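Local coordinates for protein phosphatase YwpJ (Bacillus subtilis, PDB 1NRW) that dephosphorylates five- and six-carbon sugar phosphates, nucleoside monophosphates and, less readily, flavin mononucleotide in vitro, as a magnesium-dependent HAD-superfamily phosphatase, at residues A[126-131]-A[201-206]; A[240-245]-A[259-264]. All coordinates share one frame; numbering follows the deposited sequence.

Contact 1. Residues A[126-131]-A[201-206]; sequences LDRFRS and VSSAEH
Ser131 OG is held from both segments. It accepts a nearly straight bond from the backbone N of Glu205 (OG to N 2.9 Å, 166° at the hydrogen). Its own proton goes back into the helix, to the carbonyl O of Asp127, with OG and O 2.7 Å apart. That oxygen also takes the helical bond from Ser131 N, and the two donors reach it from opposite faces of the carbonyl plane. One turn earlier, Asp127 grips His206 with both carboxylate oxygens. Its CG stands anti to the backbone N (chi1 -180°), on the side of the loop. Asp127 OD1 takes the bond from His206 ND1 at 2.8 Å. OD1 lies close to the ring plane, at the ring edge, but the nitrogen meets it from above the carboxylate plane. Asp127 OD2 is met on its syn side by the backbone N of His206, also at 2.8 Å. Side chain and backbone of one histidine are thus fixed by a single carboxylate, which limits rotation of the ring. Ala204 CB packs beside both polar grips, 3.2 Å from Asp127 OD2, and also touches Ser131 OG and Arg128 CA. The contact lies in the alpha/beta cap domain of this Cof-type phosphatase. It pins helix 118-132 to the loop between the antiparallel strands 198-201 and 207-212. The exposed Glu205 packs its CB and CG against Ser131 OG. Its OE2 accepts from two waters, which also donate to the carbonyl oxygens of Arg130 and Ser131. At the other end, a third water joins Arg128 NH1, 3.0 Å from it, to the carbonyl O of Ser203. Arg128 NE forms a salt bridge with Glu125, while Ser203 OG is hydrogen-bonded to Glu209.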
ATOM      1  N   LEU A 126       9.705  10.336   0.703  1.00 14.77           N
ATOM      2  CA  LEU A 126      10.544  10.406   1.891  1.00 15.80           C
ATOM      3  C   LEU A 126       9.680  10.268   3.146  1.00 14.67           C
ATOM      4  O   LEU A 126      10.097   9.664   4.131  1.00 14.59           O
ATOM      5  CB  LEU A 126      11.307  11.735   1.924  1.00 18.43           C
ATOM      6  CG  LEU A 126      12.479  11.829   2.903  1.00 24.00           C
ATOM      7  CD1 LEU A 126      13.518  10.756   2.583  1.00 24.20           C
ATOM      8  CD2 LEU A 126      13.103  13.216   2.799  1.00 24.36           C
ATOM      9  N   ASP A 127       8.473  10.827   3.109  1.00 14.74           N
ATOM     10  CA  ASP A 127       7.574  10.728   4.258  1.00 14.97           C
ATOM     11  C   ASP A 127       7.213   9.256   4.503  1.00 15.11           C
ATOM     12  O   ASP A 127       7.080   8.827   5.650  1.00 14.28           O
ATOM     13  CB  ASP A 127       6.308  11.562   4.015  1.00 15.33           C
ATOM     14  CG  ASP A 127       5.327  11.500   5.184  1.00 19.71           C
ATOM     15  OD1 ASP A 127       5.748  11.731   6.339  1.00 18.81           O
ATOM     16  OD2 ASP A 127       4.131  11.231   4.946  1.00 15.98           O
ATOM     17  N   ARG A 128       7.056   8.487   3.427  1.00 15.81           N
ATOM     18  CA  ARG A 128       6.743   7.062   3.560  1.00 16.68           C
ATOM     19  C   ARG A 128       7.898   6.360   4.280  1.00 17.81           C
ATOM     20  O   ARG A 128       7.679   5.614   5.236  1.00 18.28           O
ATOM     21  CB  ARG A 128       6.567   6.403   2.190  1.00 17.69           C
ATOM     22  CG  ARG A 128       5.333   6.790   1.389  1.00 18.90           C
ATOM     23  CD  ARG A 128       5.444   6.093   0.031  1.00 18.75           C
ATOM     24  NE  ARG A 128       4.343   6.336  -0.900  1.00 17.65           N
ATOM     25  CZ  ARG A 128       3.182   5.687  -0.886  1.00 19.88           C
ATOM     26  NH1 ARG A 128       2.943   4.752   0.025  1.00 18.53           N
ATOM     27  NH2 ARG A 128       2.275   5.938  -1.821  1.00 15.28           N
ATOM     28  N   PHE A 129       9.119   6.594   3.797  1.00 16.19           N
ATOM     29  CA  PHE A 129      10.328   5.998   4.368  1.00 18.22           C
ATOM     30  C   PHE A 129      10.475   6.348   5.846  1.00 17.20           C
ATOM     31  O   PHE A 129      10.653   5.473   6.688  1.00 16.55           O
ATOM     32  CB  PHE A 129      11.591   6.503   3.649  1.00 18.04           C
ATOM     33  CG  PHE A 129      11.970   5.728   2.410  1.00 20.20           C
ATOM     34  CD1 PHE A 129      11.355   5.986   1.185  1.00 20.47           C
ATOM     35  CD2 PHE A 129      12.994   4.777   2.461  1.00 20.27           C
ATOM     36  CE1 PHE A 129      11.753   5.318   0.029  1.00 20.39           C
ATOM     37  CE2 PHE A 129      13.405   4.096   1.307  1.00 20.81           C
ATOM     38  CZ  PHE A 129      12.784   4.369   0.088  1.00 21.51           C
ATOM     39  N   ARG A 130      10.417   7.642   6.154  1.00 17.60           N
ATOM     40  CA  ARG A 130      10.574   8.107   7.529  1.00 17.76           C
ATOM     41  C   ARG A 130       9.493   7.627   8.487  1.00 17.08           C
ATOM     42  O   ARG A 130       9.763   7.382   9.661  1.00 16.96           O
ATOM     43  CB  ARG A 130      10.638   9.638   7.560  1.00 19.52           C
ATOM     44  CG  ARG A 130      11.803  10.209   6.765  1.00 27.49           C
ATOM     45  CD  ARG A 130      11.832  11.729   6.815  1.00 32.84           C
ATOM     46  NE  ARG A 130      12.084  12.226   8.163  1.00 38.06           N
ATOM     47  CZ  ARG A 130      12.208  13.513   8.471  1.00 41.26           C
ATOM     48  NH1 ARG A 130      12.101  14.437   7.526  1.00 42.08           N
ATOM     49  NH2 ARG A 130      12.449  13.874   9.725  1.00 43.31           N
ATOM     50  N   SER A 131       8.268   7.498   7.996  1.00 15.39           N
ATOM     51  CA  SER A 131       7.176   7.053   8.851  1.00 14.87           C
ATOM     52  C   SER A 131       7.330   5.584   9.217  1.00 14.63           C
ATOM     53  O   SER A 131       7.017   5.181  10.337  1.00 15.53           O
ATOM     54  CB  SER A 131       5.831   7.279   8.153  1.00 14.78           C
ATOM     55  OG  SER A 131       5.609   8.665   7.952  1.00 16.69           O
ATOM     56  N   VAL A 201      -7.833   5.835   4.770  1.00 14.80           N
ATOM     57  CA  VAL A 201      -6.694   5.309   5.517  1.00 15.15           C
ATOM     58  C   VAL A 201      -5.488   6.230   5.346  1.00 15.76           C
ATOM     59  O   VAL A 201      -5.589   7.299   4.742  1.00 15.23           O
ATOM     60  CB  VAL A 201      -6.288   3.885   5.039  1.00 15.93           C
ATOM     61  CG1 VAL A 201      -7.445   2.920   5.231  1.00 16.18           C
ATOM     62  CG2 VAL A 201      -5.845   3.922   3.579  1.00 15.04           C
ATOM     63  N   SER A 202      -4.354   5.811   5.901  1.00 17.04           N
ATOM     64  CA  SER A 202      -3.107   6.560   5.791  1.00 16.72           C
ATOM     65  C   SER A 202      -1.972   5.548   5.718  1.00 16.67           C
ATOM     66  O   SER A 202      -2.042   4.486   6.349  1.00 18.69           O
ATOM     67  CB  SER A 202      -2.910   7.476   7.004  1.00 18.32           C
ATOM     68  OG  SER A 202      -1.616   8.063   6.996  1.00 17.53           O
ATOM     69  N   SER A 203      -0.936   5.863   4.941  1.00 15.40           N
ATOM     70  CA  SER A 203       0.215   4.974   4.806  1.00 16.33           C
ATOM     71  C   SER A 203       1.498   5.671   5.259  1.00 16.14           C
ATOM     72  O   SER A 203       2.587   5.104   5.157  1.00 15.93           O
ATOM     73  CB  SER A 203       0.377   4.515   3.355  1.00 15.69           C
ATOM     74  OG  SER A 203       0.641   5.612   2.493  1.00 15.48           O
ATOM     75  N   ALA A 204       1.358   6.902   5.741  1.00 16.14           N
ATOM     76  CA  ALA A 204       2.492   7.697   6.216  1.00 16.87           C
ATOM     77  C   ALA A 204       1.981   8.891   7.023  1.00 17.19           C
ATOM     78  O   ALA A 204       0.849   9.339   6.837  1.00 16.80           O
ATOM     79  CB  ALA A 204       3.338   8.171   5.034  1.00 16.71           C
ATOM     80  N   GLU A 205       2.827   9.405   7.911  1.00 17.64           N
ATOM     81  CA  GLU A 205       2.468  10.520   8.784  1.00 19.04           C
ATOM     82  C   GLU A 205       1.850  11.752   8.125  1.00 18.34           C
ATOM     83  O   GLU A 205       1.010  12.422   8.729  1.00 17.67           O
ATOM     84  CB  GLU A 205       3.692  10.943   9.603  1.00 22.46           C
ATOM     85  CG  GLU A 205       4.048   9.969  10.722  1.00 29.05           C
ATOM     86  CD  GLU A 205       5.402  10.263  11.346  1.00 35.03           C
ATOM     87  OE1 GLU A 205       5.728  11.457  11.532  1.00 38.30           O
ATOM     88  OE2 GLU A 205       6.136   9.299  11.659  1.00 37.64           O
ATOM     89  N   HIS A 206       2.246  12.057   6.896  1.00 17.31           N
ATOM     90  CA  HIS A 206       1.692  13.230   6.236  1.00 16.37           C
ATOM     91  C   HIS A 206       0.785  12.961   5.041  1.00 15.65           C
ATOM     92  O   HIS A 206       0.628  13.813   4.164  1.00 14.67           O
ATOM     93  CB  HIS A 206       2.816  14.190   5.848  1.00 18.09           C
ATOM     94  CG  HIS A 206       3.606  14.680   7.022  1.00 19.25           C
ATOM     95  ND1 HIS A 206       4.601  13.933   7.615  1.00 21.39           N
ATOM     96  CD2 HIS A 206       3.505  15.819   7.750  1.00 22.83           C
ATOM     97  CE1 HIS A 206       5.078  14.589   8.658  1.00 24.26           C
ATOM     98  NE2 HIS A 206       4.430  15.736   8.764  1.00 23.43           N
TER
HETATM   99  O   HOH W   1       3.928   3.873   2.729  1.00 15.89           O
HETATM  100  O   HOH W   2       8.823   9.323  11.551  1.00 55.66           O
HETATM  101  O   HOH W   3       5.422   6.695  12.046  1.00 39.67           O

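Contact 2. Residues A[240-245]-A[259-264]; sequences DSLNDK and NAREDI. With CA (calcium ion), chain D.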
ATOM      1  N   ASP A 240       2.911  -2.807   9.164  1.00 14.30           N
ATOM      2  CA  ASP A 240       3.414  -1.826  10.127  1.00 14.40           C
ATOM      3  C   ASP A 240       2.591  -0.544  10.173  1.00 14.39           C
ATOM      4  O   ASP A 240       2.571   0.147  11.187  1.00 14.72           O
ATOM      5  CB  ASP A 240       4.850  -1.422   9.772  1.00 14.83           C
ATOM      6  CG  ASP A 240       4.927  -0.661   8.458  1.00 16.26           C
ATOM      7  OD1 ASP A 240       4.377  -1.182   7.477  1.00 14.77           O
ATOM      8  OD2 ASP A 240       5.523   0.442   8.397  1.00 14.37           O
ATOM      9  N   SER A 241       1.921  -0.231   9.070  1.00 15.45           N
ATOM     10  CA  SER A 241       1.175   1.014   8.955  1.00 15.07           C
ATOM     11  C   SER A 241      -0.343   0.971   9.126  1.00 15.14           C
ATOM     12  O   SER A 241      -0.973  -0.083   9.065  1.00 15.25           O
ATOM     13  CB  SER A 241       1.537   1.666   7.624  1.00 14.85           C
ATOM     14  OG  SER A 241       1.489   0.698   6.590  1.00 15.89           O
ATOM     15  N   LEU A 242      -0.926   2.151   9.316  1.00 16.88           N
ATOM     16  CA  LEU A 242      -2.359   2.276   9.548  1.00 17.61           C
ATOM     17  C   LEU A 242      -3.247   1.655   8.476  1.00 16.38           C
ATOM     18  O   LEU A 242      -4.309   1.124   8.794  1.00 17.86           O
ATOM     19  CB  LEU A 242      -2.730   3.751   9.746  1.00 20.28           C
ATOM     20  CG  LEU A 242      -4.175   4.023  10.175  1.00 25.42           C
ATOM     21  CD1 LEU A 242      -4.493   3.254  11.453  1.00 26.58           C
ATOM     22  CD2 LEU A 242      -4.380   5.525  10.371  1.00 27.29           C
ATOM     23  N   ASN A 243      -2.822   1.712   7.216  1.00 15.08           N
ATOM     24  CA  ASN A 243      -3.614   1.138   6.133  1.00 14.81           C
ATOM     25  C   ASN A 243      -3.657  -0.393   6.172  1.00 15.47           C
ATOM     26  O   ASN A 243      -4.364  -1.021   5.381  1.00 14.47           O
ATOM     27  CB  ASN A 243      -3.096   1.637   4.773  1.00 14.25           C
ATOM     28  CG  ASN A 243      -1.629   1.304   4.533  1.00 15.36           C
ATOM     29  OD1 ASN A 243      -0.839   1.207   5.471  1.00 15.14           O
ATOM     30  ND2 ASN A 243      -1.254   1.154   3.259  1.00 14.05           N
ATOM     31  N   ASP A 244      -2.904  -0.992   7.094  1.00 14.27           N
ATOM     32  CA  ASP A 244      -2.882  -2.447   7.229  1.00 13.98           C
ATOM     33  C   ASP A 244      -3.863  -2.945   8.285  1.00 14.42           C
ATOM     34  O   ASP A 244      -4.115  -4.146   8.386  1.00 14.12           O
ATOM     35  CB  ASP A 244      -1.487  -2.949   7.624  1.00 12.72           C
ATOM     36  CG  ASP A 244      -0.433  -2.643   6.588  1.00 13.94           C
ATOM     37  OD1 ASP A 244      -0.757  -2.664   5.380  1.00 13.63           O
ATOM     38  OD2 ASP A 244       0.731  -2.412   6.990  1.00 13.37           O
ATOM     39  N   LYS A 245      -4.405  -2.026   9.078  1.00 15.01           N
ATOM     40  CA  LYS A 245      -5.322  -2.394  10.153  1.00 17.16           C
ATOM     41  C   LYS A 245      -6.421  -3.361   9.725  1.00 17.66           C
ATOM     42  O   LYS A 245      -6.604  -4.416  10.344  1.00 16.82           O
ATOM     43  CB  LYS A 245      -5.945  -1.137  10.763  1.00 20.15           C
ATOM     44  CG  LYS A 245      -6.879  -1.402  11.933  1.00 27.27           C
ATOM     45  CD  LYS A 245      -7.420  -0.093  12.493  1.00 32.58           C
ATOM     46  CE  LYS A 245      -8.500  -0.335  13.533  1.00 36.53           C
ATOM     47  NZ  LYS A 245      -7.990  -1.113  14.691  1.00 39.93           N
ATOM     48  N   ASN A 259       8.664  -2.443  13.841  1.00 13.96           N
ATOM     49  CA  ASN A 259       8.670  -0.997  13.620  1.00 14.23           C
ATOM     50  C   ASN A 259       7.265  -0.453  13.388  1.00 14.72           C
ATOM     51  O   ASN A 259       7.097   0.690  12.956  1.00 17.20           O
ATOM     52  CB  ASN A 259       9.538  -0.663  12.399  1.00 15.89           C
ATOM     53  CG  ASN A 259       9.152  -1.479  11.167  1.00 14.22           C
ATOM     54  OD1 ASN A 259       9.248  -2.704  11.167  1.00 15.25           O
ATOM     55  ND2 ASN A 259       8.714  -0.795  10.113  1.00 13.65           N
ATOM     56  N   ALA A 260       6.254  -1.267  13.673  1.00 15.02           N
ATOM     57  CA  ALA A 260       4.870  -0.861  13.457  1.00 15.28           C
ATOM     58  C   ALA A 260       4.393   0.259  14.368  1.00 17.20           C
ATOM     59  O   ALA A 260       4.970   0.511  15.429  1.00 16.70           O
ATOM     60  CB  ALA A 260       3.941  -2.071  13.608  1.00 14.30           C
ATOM     61  N   ARG A 261       3.338   0.934  13.921  1.00 17.15           N
ATOM     62  CA  ARG A 261       2.711   2.007  14.681  1.00 19.65           C
ATOM     63  C   ARG A 261       2.146   1.355  15.933  1.00 21.41           C
ATOM     64  O   ARG A 261       1.822   0.166  15.920  1.00 19.39           O
ATOM     65  CB  ARG A 261       1.558   2.620  13.883  1.00 20.59           C
ATOM     66  CG  ARG A 261       1.966   3.433  12.670  1.00 23.83           C
ATOM     67  CD  ARG A 261       0.764   3.630  11.752  1.00 28.94           C
ATOM     68  NE  ARG A 261      -0.425   4.105  12.458  1.00 32.58           N
ATOM     69  CZ  ARG A 261      -0.638   5.369  12.815  1.00 35.34           C
ATOM     70  NH1 ARG A 261       0.261   6.305  12.533  1.00 36.14           N
ATOM     71  NH2 ARG A 261      -1.760   5.701  13.443  1.00 36.52           N
ATOM     72  N   GLU A 262       2.013   2.127  17.004  1.00 23.54           N
ATOM     73  CA  GLU A 262       1.480   1.587  18.249  1.00 25.70           C
ATOM     74  C   GLU A 262       0.076   1.008  18.118  1.00 24.20           C
ATOM     75  O   GLU A 262      -0.225  -0.011  18.737  1.00 23.85           O
ATOM     76  CB  GLU A 262       1.504   2.656  19.344  1.00 29.43           C
ATOM     77  CG  GLU A 262       2.909   3.040  19.772  1.00 35.65           C
ATOM     78  CD  GLU A 262       3.760   1.828  20.107  1.00 39.72           C
ATOM     79  OE1 GLU A 262       3.345   1.028  20.972  1.00 42.48           O
ATOM     80  OE2 GLU A 262       4.843   1.674  19.503  1.00 43.00           O
ATOM     81  N   ASP A 263      -0.789   1.635  17.325  1.00 23.78           N
ATOM     82  CA  ASP A 263      -2.139   1.102  17.179  1.00 25.13           C
ATOM     83  C   ASP A 263      -2.153  -0.229  16.435  1.00 23.23           C
ATOM     84  O   ASP A 263      -3.023  -1.067  16.673  1.00 24.31           O
ATOM     85  CB  ASP A 263      -3.077   2.104  16.489  1.00 30.36           C
ATOM     86  CG  ASP A 263      -2.479   2.709  15.238  1.00 34.16           C
ATOM     87  OD1 ASP A 263      -1.748   2.002  14.514  1.00 36.17           O
ATOM     88  OD2 ASP A 263      -2.761   3.896  14.975  1.00 38.10           O
ATOM     89  N   ILE A 264      -1.194  -0.430  15.535  1.00 18.93           N
ATOM     90  CA  ILE A 264      -1.119  -1.690  14.807  1.00 18.45           C
ATOM     91  C   ILE A 264      -0.617  -2.777  15.761  1.00 17.76           C
ATOM     92  O   ILE A 264      -1.129  -3.895  15.768  1.00 17.97           O
ATOM     93  CB  ILE A 264      -0.175  -1.587  13.580  1.00 18.36           C
ATOM     94  CG1 ILE A 264      -0.822  -0.708  12.504  1.00 19.82           C
ATOM     95  CG2 ILE A 264       0.108  -2.985  13.007  1.00 17.16           C
ATOM     96  CD1 ILE A 264      -2.128  -1.268  11.942  1.00 20.05           C
TER
HETATM   97 CA    CA D 903       3.541  -0.120   5.373  1.00 23.44          CA
HETATM   98  O   HOH W   4       5.078   1.746   5.968  1.00 14.73           O
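This contact packs a loop against the start of a helix in the core domain: the turn after strand 235-239 meets the beginning of helix 262-267. One backbone bond ties them: Arg261 N, at the N-cap position, donates to Asp240 O (2.9 Å), in the carbonyl plane. Ile264 points its CD1 into the turn, 3.3 Å from Ser241 O, and also touches Lys245 CB. On the outer side, the guanidinium of Arg261 presents one face to Leu242 CB, with NE 3.6 Å from that carbon. Asp263 takes the guanidinium side-on, using the syn lone pairs: NE reaches OD1, and NH2 forms a 2.6 Å salt bridge with OD2. An alanine in place of Asp263 would probably leave the Arg261 charge without this mate and the guanidinium freer to turn away from Leu242. Behind the turn, Asp240 OD1 and Ser241 OG each bind the calcium ion at 2.5 Å, and Asp10 and Asp12 complete its protein ligands. Asp240 OD1 is also hydrogen-bonded to Thr14. Asp244 OD2 accepts from Ser241 N, while its OD1 pairs with Lys217. The Gly-Asp-x-x-x-Asp pattern ending at Asp244 is the acidic motif IV of HAD phosphatases, which forms part of their metal site.

Overall arrangement
The two contacts belong to different parts of the fold and are both partly buried. Contact 1 joins a helix and an inter-strand loop of the cap. Contact 2 joins two connections that follow neighbouring parallel strands of the catalytic core sheet. They share no helix or strand. Side chains do most of the bonding across contact 1, with waters at its edges; contact 2 relies on one backbone bond and on packing, and its aspartates bind the metal, Arg261 or, outside the contact, Lys217. Their centres are about 11 Å apart. They touch where Val201, Ser202 and Ser203 pack on Leu242 and Asn243, a phosphate-binding residue, so cap and core meet beside the active site.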